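Local coordinates for oxetanocin-like protein (Pyrococcus furiosus, PDB 1XX7) that probably hydrolyses 2'-deoxyribonucleoside 5'-phosphates to the deoxyribonucleoside and phosphate, as a metal-dependent phosphohydrolase of the HD-domain family, at residues 25-30 and 141-146. Residues are numbered along the deposited sequence; the frame is centred on the assembly and turned at random.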
loop_
_atom_site.group_PDB
_atom_site.type_symbol
_atom_site.label_atom_id
_atom_site.label_comp_id
_atom_site.label_asym_id
_atom_site.label_seq_id
_atom_site.Cartn_x
_atom_site.Cartn_y
_atom_site.Cartn_z
ATOM N N MET A 25 3.744 12.659 8.489
ATOM C CA MET A 25 3.670 13.403 7.207
ATOM C C MET A 25 5.021 13.748 6.599
ATOM O O MET A 25 5.168 13.721 5.385
ATOM C CB MET A 25 2.812 14.679 7.343
ATOM C CG MET A 25 1.313 14.407 7.352
ATOM S SD MET A 25 0.565 13.790 5.776
ATOM C CE MET A 25 1.538 14.589 4.606
ATOM N N GLY A 26 5.994 14.047 7.440
ATOM C CA GLY A 26 7.371 14.278 7.003
ATOM C C GLY A 26 7.847 13.196 6.026
ATOM O O GLY A 26 8.277 13.499 4.916
ATOM N N TRP A 27 7.713 11.925 6.412
ATOM C CA TRP A 27 8.114 10.814 5.516
ATOM C C TRP A 27 7.302 10.863 4.203
ATOM O O TRP A 27 7.846 10.744 3.115
ATOM C CB TRP A 27 7.955 9.436 6.195
ATOM C CG TRP A 27 8.489 9.352 7.623
ATOM C CD1 TRP A 27 7.791 8.973 8.724
ATOM C CD2 TRP A 27 9.831 9.669 8.086
ATOM N NE1 TRP A 27 8.586 9.042 9.833
ATOM C CE2 TRP A 27 9.850 9.438 9.478
ATOM C CE3 TRP A 27 11.013 10.118 7.454
ATOM C CZ2 TRP A 27 10.999 9.652 10.273
ATOM C CZ3 TRP A 27 12.182 10.330 8.255
ATOM C CH2 TRP A 27 12.149 10.115 9.648
ATOM N N LEU A 28 6.002 11.057 4.341
ATOM C CA LEU A 28 5.080 10.850 3.268
ATOM C C LEU A 28 5.313 11.857 2.154
ATOM O O LEU A 28 5.354 11.508 0.959
ATOM C CB LEU A 28 3.664 10.919 3.839
ATOM C CG LEU A 28 2.409 10.789 3.000
ATOM C CD1 LEU A 28 1.179 10.490 3.860
ATOM C CD2 LEU A 28 2.209 12.084 2.203
ATOM N N ILE A 29 5.524 13.090 2.570
ATOM C CA ILE A 29 5.825 14.174 1.677
ATOM C C ILE A 29 7.210 14.036 0.992
ATOM O O ILE A 29 7.376 14.489 -0.123
ATOM C CB ILE A 29 5.683 15.526 2.418
ATOM C CG1 ILE A 29 4.201 15.724 2.802
ATOM C CG2 ILE A 29 6.125 16.670 1.512
ATOM C CD1 ILE A 29 3.928 16.811 3.728
ATOM N N LYS A 30 8.178 13.446 1.689
ATOM C CA LYS A 30 9.420 13.058 1.118
ATOM C C LYS A 30 9.337 11.945 0.051
ATOM O O LYS A 30 10.286 11.743 -0.660
ATOM C CB LYS A 30 10.393 12.608 2.200
ATOM C CG LYS A 30 10.916 13.719 3.050
ATOM C CD LYS A 30 11.949 14.498 2.290
ATOM C CE LYS A 30 12.443 15.684 3.046
ATOM N NZ LYS A 30 13.726 16.120 2.356
ATOM N N TYR A 141 17.301 6.747 9.222
ATOM C CA TYR A 141 18.296 5.737 8.861
ATOM C C TYR A 141 17.639 4.431 8.313
ATOM O O TYR A 141 18.045 3.889 7.301
ATOM C CB TYR A 141 19.190 5.469 10.083
ATOM C CG TYR A 141 19.957 4.179 10.010
ATOM C CD1 TYR A 141 21.158 4.093 9.285
ATOM C CD2 TYR A 141 19.476 3.044 10.635
ATOM C CE1 TYR A 141 21.850 2.911 9.196
ATOM C CE2 TYR A 141 20.169 1.828 10.551
ATOM C CZ TYR A 141 21.353 1.772 9.840
ATOM O OH TYR A 141 22.024 0.580 9.759
ATOM N N GLU A 142 16.590 3.950 8.973
ATOM C CA GLU A 142 15.867 2.764 8.494
ATOM C C GLU A 142 15.257 3.029 7.135
ATOM O O GLU A 142 15.310 2.164 6.298
ATOM C CB GLU A 142 14.779 2.346 9.483
ATOM C CG GLU A 142 15.397 1.877 10.812
ATOM C CD GLU A 142 14.391 1.642 11.878
ATOM O OE1 GLU A 142 13.790 0.557 11.938
ATOM O OE2 GLU A 142 14.179 2.540 12.655
ATOM N N TYR A 143 14.689 4.224 6.902
ATOM C CA TYR A 143 14.080 4.509 5.596
ATOM C C TYR A 143 15.131 4.655 4.498
ATOM O O TYR A 143 14.887 4.253 3.402
ATOM C CB TYR A 143 13.106 5.699 5.613
ATOM C CG TYR A 143 11.760 5.391 6.229
ATOM C CD1 TYR A 143 11.118 4.131 6.039
ATOM C CD2 TYR A 143 11.107 6.354 6.989
ATOM C CE1 TYR A 143 9.840 3.851 6.661
ATOM C CE2 TYR A 143 9.858 6.118 7.544
ATOM C CZ TYR A 143 9.230 4.861 7.394
ATOM O OH TYR A 143 8.028 4.713 8.003
ATOM N N GLU A 144 16.306 5.167 4.827
ATOM C CA GLU A 144 17.443 5.163 3.917
ATOM C C GLU A 144 17.915 3.757 3.506
ATOM O O GLU A 144 18.226 3.543 2.356
ATOM C CB GLU A 144 18.602 5.921 4.527
ATOM C CG GLU A 144 18.327 7.423 4.645
ATOM C CD GLU A 144 19.422 8.196 5.394
ATOM O OE1 GLU A 144 20.440 7.594 5.815
ATOM O OE2 GLU A 144 19.258 9.422 5.564
ATOM N N LEU A 145 17.946 2.819 4.438
ATOM C CA LEU A 145 18.230 1.433 4.127
ATOM C C LEU A 145 17.264 0.798 3.082
ATOM O O LEU A 145 17.643 -0.102 2.361
ATOM C CB LEU A 145 18.216 0.617 5.429
ATOM C CG LEU A 145 19.368 0.782 6.444
ATOM C CD1 LEU A 145 19.180 -0.250 7.581
ATOM C CD2 LEU A 145 20.708 0.549 5.764
ATOM N N SER A 146 16.030 1.271 3.032
ATOM C CA SER A 146 15.002 0.770 2.112
ATOM C C SER A 146 14.888 1.647 0.878
ATOM O O SER A 146 14.051 1.384 0.027
ATOM C CB SER A 146 13.615 0.738 2.808
ATOM O OG SER A 146 13.688 -0.163 3.897
#
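A T-shaped aromatic pair, W27 with Y143, ties the short helix 25-30 to the C-terminal end of helix 123-145 in the all-helical HD domain. The edge of the Y143 ring is turned to one face of the W27 indole. The planes meet at 71°, and the centroid of the five-membered ring of W27 lies 4.9 Å from that of the Y143 ring. The CD2-CE2 side of the tyrosine does the touching. Y143 CE2 sits 3.5 Å from W27 CG, over the five-membered ring. Y143 CD2 lies further along the indole, 3.7 Å from W27 CD2 and 3.8 Å from W27 CE3. In W27, CG is anti to the carbonyl carbon (chi1 -46°), which swings the indole out across the gap between the two helices. Their backbones stay well apart, with the CA atoms of W27 and Y143 separated by 8.7 Å. The polar ends share one outside partner: W27 NE1 bonds to the E36 carboxylate and Y143 OH to the E36 backbone N, which probably helps to hold both rings in their orientation. Replacing W27 by alanine would remove the indole and would probably leave the Y143 edge without an aromatic face and the E36 carboxylate without the indole N-H. The W27 side chain lies about 10 Å from the nickel ion held by H41, H75, D76 and D132, without touching these ligands. Around the pair, W27 also packs on M136, Q139 and A140 of helix 123-145 and meets the ring of F154, while Y143 rests on L151 in the loop beyond that helix.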